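PDB 1R8W: glycerol dehydratase from Clostridium butyricum, which probably acts as a lyase of the glycyl-radical enzyme family, removing water from glycerol. Local coordinates for residues A[375-380]-A[402-407]; A[388-393]-A[718-723]. All coordinates share one frame; numbering follows the deposited sequence.

Contact 1 of 2, residues A[375-380]-A[402-407]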
loop_
_atom_site.group_PDB
_atom_site.type_symbol
_atom_site.label_atom_id
_atom_site.label_comp_id
_atom_site.label_asym_id
_atom_site.label_seq_id
_atom_site.Cartn_x
_atom_site.Cartn_y
_atom_site.Cartn_z
ATOM N N SER A 375 -26.742 8.963 23.471
ATOM C CA SER A 375 -27.962 8.408 22.898
ATOM C C SER A 375 -28.319 7.176 23.732
ATOM O O SER A 375 -27.952 6.055 23.390
ATOM C CB SER A 375 -27.729 8.022 21.434
ATOM O OG SER A 375 -27.490 9.170 20.637
ATOM N N LEU A 376 -29.029 7.400 24.833
ATOM C CA LEU A 376 -29.415 6.328 25.746
ATOM C C LEU A 376 -30.387 5.325 25.114
ATOM O O LEU A 376 -31.341 5.709 24.435
ATOM C CB LEU A 376 -30.017 6.933 27.021
ATOM C CG LEU A 376 -30.243 5.985 28.199
ATOM C CD1 LEU A 376 -28.943 5.284 28.550
ATOM C CD2 LEU A 376 -30.758 6.770 29.392
ATOM N N SER A 377 -30.132 4.039 25.350
ATOM C CA SER A 377 -30.951 2.962 24.791
ATOM C C SER A 377 -31.108 1.834 25.796
ATOM O O SER A 377 -30.295 1.685 26.703
ATOM C CB SER A 377 -30.286 2.379 23.541
ATOM O OG SER A 377 -29.832 3.391 22.662
ATOM N N VAL A 378 -32.146 1.029 25.626
ATOM C CA VAL A 378 -32.360 -0.095 26.518
ATOM C C VAL A 378 -32.636 -1.328 25.682
ATOM O O VAL A 378 -33.249 -1.250 24.615
ATOM C CB VAL A 378 -33.555 0.129 27.487
ATOM C CG1 VAL A 378 -33.332 1.388 28.313
ATOM C CG2 VAL A 378 -34.853 0.227 26.711
ATOM N N ARG A 379 -32.157 -2.467 26.161
ATOM C CA ARG A 379 -32.383 -3.715 25.465
ATOM C C ARG A 379 -33.574 -4.388 26.106
ATOM O O ARG A 379 -33.704 -4.433 27.329
ATOM C CB ARG A 379 -31.150 -4.611 25.546
ATOM C CG ARG A 379 -30.107 -4.273 24.506
ATOM C CD ARG A 379 -28.895 -5.169 24.613
ATOM N NE ARG A 379 -29.271 -6.575 24.667
ATOM C CZ ARG A 379 -28.401 -7.573 24.708
ATOM N NH1 ARG A 379 -27.100 -7.311 24.689
ATOM N NH2 ARG A 379 -28.827 -8.829 24.796
ATOM N N ILE A 380 -34.457 -4.908 25.269
ATOM C CA ILE A 380 -35.644 -5.571 25.763
ATOM C C ILE A 380 -35.779 -6.963 25.185
ATOM O O ILE A 380 -35.562 -7.174 23.994
ATOM C CB ILE A 380 -36.888 -4.731 25.424
ATOM C CG1 ILE A 380 -36.889 -3.480 26.308
ATOM C CG2 ILE A 380 -38.156 -5.548 25.607
ATOM C CD1 ILE A 380 -38.000 -2.539 26.009
ATOM N N LEU A 402 -35.682 10.057 24.784
ATOM C CA LEU A 402 -34.957 8.918 25.327
ATOM C C LEU A 402 -35.924 8.049 26.118
ATOM O O LEU A 402 -36.897 8.549 26.680
ATOM C CB LEU A 402 -33.850 9.393 26.268
ATOM C CG LEU A 402 -32.887 10.459 25.753
ATOM C CD1 LEU A 402 -32.057 10.974 26.917
ATOM C CD2 LEU A 402 -32.002 9.885 24.659
ATOM N N PRO A 403 -35.669 6.735 26.170
ATOM C CA PRO A 403 -34.532 6.095 25.512
ATOM C C PRO A 403 -35.023 5.363 24.268
ATOM O O PRO A 403 -36.220 5.215 24.069
ATOM C CB PRO A 403 -34.057 5.124 26.571
ATOM C CG PRO A 403 -35.374 4.585 27.063
ATOM C CD PRO A 403 -36.235 5.838 27.193
ATOM N N ALA A 404 -34.104 4.909 23.428
ATOM C CA ALA A 404 -34.508 4.155 22.256
ATOM C C ALA A 404 -34.638 2.704 22.738
ATOM O O ALA A 404 -33.885 2.265 23.616
ATOM C CB ALA A 404 -33.456 4.272 21.164
ATOM N N TYR A 405 -35.601 1.970 22.189
ATOM C CA TYR A 405 -35.814 0.579 22.582
ATOM C C TYR A 405 -35.384 -0.369 21.484
ATOM O O TYR A 405 -35.648 -0.118 20.309
ATOM C CB TYR A 405 -37.285 0.330 22.908
ATOM C CG TYR A 405 -37.816 1.165 24.051
ATOM C CD1 TYR A 405 -38.142 2.511 23.867
ATOM C CD2 TYR A 405 -37.998 0.611 25.315
ATOM C CE1 TYR A 405 -38.641 3.280 24.913
ATOM C CE2 TYR A 405 -38.493 1.370 26.369
ATOM C CZ TYR A 405 -38.813 2.703 26.159
ATOM O OH TYR A 405 -39.319 3.451 27.192
ATOM N N TYR A 406 -34.718 -1.454 21.872
ATOM C CA TYR A 406 -34.241 -2.454 20.920
ATOM C C TYR A 406 -34.678 -3.855 21.312
ATOM O O TYR A 406 -34.568 -4.247 22.477
ATOM C CB TYR A 406 -32.723 -2.392 20.803
ATOM C CG TYR A 406 -32.252 -1.051 20.323
ATOM C CD1 TYR A 406 -32.018 -0.010 21.219
ATOM C CD2 TYR A 406 -32.089 -0.801 18.963
ATOM C CE1 TYR A 406 -31.636 1.251 20.767
ATOM C CE2 TYR A 406 -31.711 0.455 18.503
ATOM C CZ TYR A 406 -31.488 1.477 19.405
ATOM O OH TYR A 406 -31.132 2.727 18.947
ATOM N N ASN A 407 -35.157 -4.606 20.324
ATOM C CA ASN A 407 -35.667 -5.955 20.544
ATOM C C ASN A 407 -34.655 -7.090 20.371
ATOM O O ASN A 407 -34.282 -7.453 19.249
ATOM C CB ASN A 407 -36.881 -6.174 19.633
ATOM C CG ASN A 407 -37.515 -7.534 19.815
ATOM O OD1 ASN A 407 -37.448 -8.125 20.891
ATOM N ND2 ASN A 407 -38.154 -8.033 18.762
#
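Ala404 O is met by two groups of the adjoining strand: the N-H of Val378 binds it at 2.9 Å (Val378 N to Ala404 O), and a CA-H···O contact arrives from Ser377 CA at 3.2 Å. Three more backbone bonds continue the parallel pairing, from Ala404 N to Leu376 O, from Tyr406 N to Val378 O and from Ile380 N to Tyr406 O. Side chains then alternate between the faces. Val378, Tyr405 and Ile380 share one face and pack together there. The Val378 and Tyr405 side chains lie side by side, with CG2 of Val378 meeting the ring obliquely, 3.5 Å from Tyr405 CD2, while Ile380 CD1 comes in at the ring edge, a short 3.2 Å from Tyr405 CD2. On the opposite face Ser377 CB abuts the edge of Tyr406, 3.3 Å from CE1; Ser377 OG is turned to lie beside its own backbone N (chi1 -46°) and hydrogen-bonds Asn341. Pro403, which follows a cis peptide bond, lays CG against Val378 CG1 at 4.0 Å. The two strands are the outer members of a beta-alpha-beta unit. Helix 386-397 covers the Val378 and Tyr405 face, strand 341-345 continues the sheet beyond 375-380, and helix 712-728 packs on Ile380 and Tyr405.

Contact 2 of 2, residues A[388-393]-A[718-723]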
loop_
_atom_site.group_PDB
_atom_site.type_symbol
_atom_site.label_atom_id
_atom_site.label_comp_id
_atom_site.label_asym_id
_atom_site.label_seq_id
_atom_site.Cartn_x
_atom_site.Cartn_y
_atom_site.Cartn_z
ATOM N N PHE A 388 -37.894 -2.587 35.176
ATOM C CA PHE A 388 -36.977 -1.985 34.227
ATOM C C PHE A 388 -37.716 -1.323 33.066
ATOM O O PHE A 388 -37.506 -0.143 32.785
ATOM C CB PHE A 388 -36.011 -3.047 33.702
ATOM C CG PHE A 388 -34.902 -2.494 32.858
ATOM C CD1 PHE A 388 -33.977 -1.606 33.397
ATOM C CD2 PHE A 388 -34.773 -2.870 31.528
ATOM C CE1 PHE A 388 -32.936 -1.103 32.625
ATOM C CE2 PHE A 388 -33.736 -2.372 30.747
ATOM C CZ PHE A 388 -32.816 -1.488 31.298
ATOM N N LEU A 389 -38.586 -2.074 32.397
ATOM C CA LEU A 389 -39.333 -1.520 31.272
ATOM C C LEU A 389 -40.196 -0.337 31.710
ATOM O O LEU A 389 -40.325 0.651 30.983
ATOM C CB LEU A 389 -40.208 -2.598 30.624
ATOM C CG LEU A 389 -41.126 -2.160 29.477
ATOM C CD1 LEU A 389 -40.317 -1.539 28.351
ATOM C CD2 LEU A 389 -41.905 -3.362 28.969
ATOM N N LEU A 390 -40.784 -0.430 32.899
ATOM C CA LEU A 390 -41.622 0.650 33.403
ATOM C C LEU A 390 -40.788 1.885 33.705
ATOM O O LEU A 390 -41.225 3.016 33.475
ATOM C CB LEU A 390 -42.372 0.207 34.662
ATOM C CG LEU A 390 -43.562 -0.718 34.405
ATOM C CD1 LEU A 390 -44.132 -1.214 35.723
ATOM C CD2 LEU A 390 -44.619 0.036 33.599
ATOM N N ARG A 391 -39.583 1.664 34.217
ATOM C CA ARG A 391 -38.693 2.767 34.539
ATOM C C ARG A 391 -38.251 3.460 33.253
ATOM O O ARG A 391 -38.054 4.677 33.222
ATOM C CB ARG A 391 -37.479 2.250 35.308
ATOM C CG ARG A 391 -36.595 3.340 35.857
ATOM C CD ARG A 391 -37.388 4.283 36.742
ATOM N NE ARG A 391 -36.508 5.169 37.497
ATOM C CZ ARG A 391 -36.933 6.158 38.274
ATOM N NH1 ARG A 391 -38.231 6.394 38.394
ATOM N NH2 ARG A 391 -36.059 6.901 38.941
ATOM N N ALA A 392 -38.093 2.682 32.187
ATOM C CA ALA A 392 -37.698 3.243 30.901
ATOM C C ALA A 392 -38.874 4.060 30.371
ATOM O O ALA A 392 -38.691 5.115 29.755
ATOM C CB ALA A 392 -37.348 2.133 29.932
ATOM N N ALA A 393 -40.082 3.563 30.621
ATOM C CA ALA A 393 -41.291 4.256 30.197
ATOM C C ALA A 393 -41.370 5.613 30.908
ATOM O O ALA A 393 -41.713 6.616 30.285
ATOM C CB ALA A 393 -42.517 3.412 30.512
ATOM N N ASN A 718 -49.595 1.475 29.190
ATOM C CA ASN A 718 -50.011 1.406 27.802
ATOM C C ASN A 718 -48.783 1.412 26.910
ATOM O O ASN A 718 -48.710 0.658 25.942
ATOM C CB ASN A 718 -50.916 2.582 27.443
ATOM C CG ASN A 718 -52.306 2.437 28.019
ATOM O OD1 ASN A 718 -52.876 1.342 28.015
ATOM N ND2 ASN A 718 -52.870 3.540 28.507
ATOM N N LEU A 719 -47.816 2.256 27.251
ATOM C CA LEU A 719 -46.588 2.368 26.483
ATOM C C LEU A 719 -45.814 1.049 26.547
ATOM O O LEU A 719 -45.209 0.632 25.561
ATOM C CB LEU A 719 -45.751 3.531 27.027
ATOM C CG LEU A 719 -44.654 4.203 26.181
ATOM C CD1 LEU A 719 -43.345 3.462 26.353
ATOM C CD2 LEU A 719 -45.074 4.276 24.715
ATOM N N SER A 720 -45.842 0.383 27.696
ATOM C CA SER A 720 -45.151 -0.896 27.841
ATOM C C SER A 720 -45.784 -1.966 26.966
ATOM O O SER A 720 -45.090 -2.811 26.401
ATOM C CB SER A 720 -45.183 -1.369 29.289
ATOM O OG SER A 720 -44.336 -0.571 30.088
ATOM N N SER A 721 -47.110 -1.939 26.869
ATOM C CA SER A 721 -47.818 -2.913 26.050
ATOM C C SER A 721 -47.599 -2.639 24.567
ATOM O O SER A 721 -47.438 -3.567 23.779
ATOM C CB SER A 721 -49.316 -2.886 26.365
ATOM O OG SER A 721 -49.543 -3.269 27.707
ATOM N N LEU A 722 -47.603 -1.363 24.192
ATOM C CA LEU A 722 -47.397 -0.981 22.803
ATOM C C LEU A 722 -46.060 -1.571 22.361
ATOM O O LEU A 722 -45.964 -2.239 21.329
ATOM C CB LEU A 722 -47.361 0.540 22.676
ATOM C CG LEU A 722 -47.340 1.091 21.249
ATOM C CD1 LEU A 722 -48.724 0.942 20.636
ATOM C CD2 LEU A 722 -46.932 2.558 21.259
ATOM N N ILE A 723 -45.037 -1.334 23.176
ATOM C CA ILE A 723 -43.693 -1.822 22.910
ATOM C C ILE A 723 -43.646 -3.347 22.838
ATOM O O ILE A 723 -43.100 -3.913 21.892
ATOM C CB ILE A 723 -42.716 -1.332 24.000
ATOM C CG1 ILE A 723 -42.615 0.198 23.953
ATOM C CG2 ILE A 723 -41.354 -1.984 23.818
ATOM C CD1 ILE A 723 -41.787 0.786 25.070
#
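Leu389 and Ser720 meet at the centre of a helix-to-helix packing contact, in which the connecting helix of a beta-alpha-beta unit, 386-397, lies against helix 712-728 from a distant part of the chain. The short segments cross steeply, at 112°, and their axes come no nearer than 9.6 Å, so the interface is compact and buries a modest 220 Å² in total.

Ser720 occupies the centre of the interface. Its side chain enters a notch formed by Leu389, Leu390 and Ala393 on the facing helix. OG lies 3.6 Å from Leu389 CG and equally 3.6 Å from Leu390 CD2, with CB 3.8 Å from Leu389 CD2. Leu390 itself starts out away from the partner helix, and only one of its methyl branches bends back to close the notch on one side. To the other side of Ser720, apolar groups take over: Ala393 CB faces Leu719 CD1 at 4.2 Å, and Leu389 CD1 faces Ile723 CD1 at 4.3 Å. Tyr405 of strand 404-407 touches Leu389, Leu719 and Ile723, and so seats both helices on the sheet.

The hydroxyl of Ser720 nonetheless makes its hydrogen bond within its own helix. With OG anti to its own carbonyl carbon and beside the backbone N (chi1 -71°), it binds Leu716 O, one turn earlier. The polar end is thereby satisfied without any partner on 388-393, and toward the leucines it acts chiefly as a small, shape-fitting group. What holds the two segments together is therefore van der Waals packing of leucine branches against a small serine, flanked by the Ala393-Leu719 and Leu389-Ile723 contacts, so the fit of shapes, more than any directional bond between these segments, probably governs their local packing.

In the fold
Read from the N terminus, the chain lays down strand 375-380, turns through helix 386-397 and returns as strand 404-407, and contact 1 closes this loop of 21 intervening residues. Contact 2 closes a far longer one, of 324 residues, bringing helix 712-728 back onto the connecting helix. The segments alternate along the chain, so the two contacts cross instead of nesting. Their centres lie about 11 Å apart, and the Tyr405 hydroxyl of contact 1 lies against the Ala392 backbone of the connecting helix. Helix 712-728 leads into strand 733-738, which pairs antiparallel with 404-407, so the late part of the chain, where the glycine radical at Gly763 is predicted, is joined to the earlier unit through both helix and sheet.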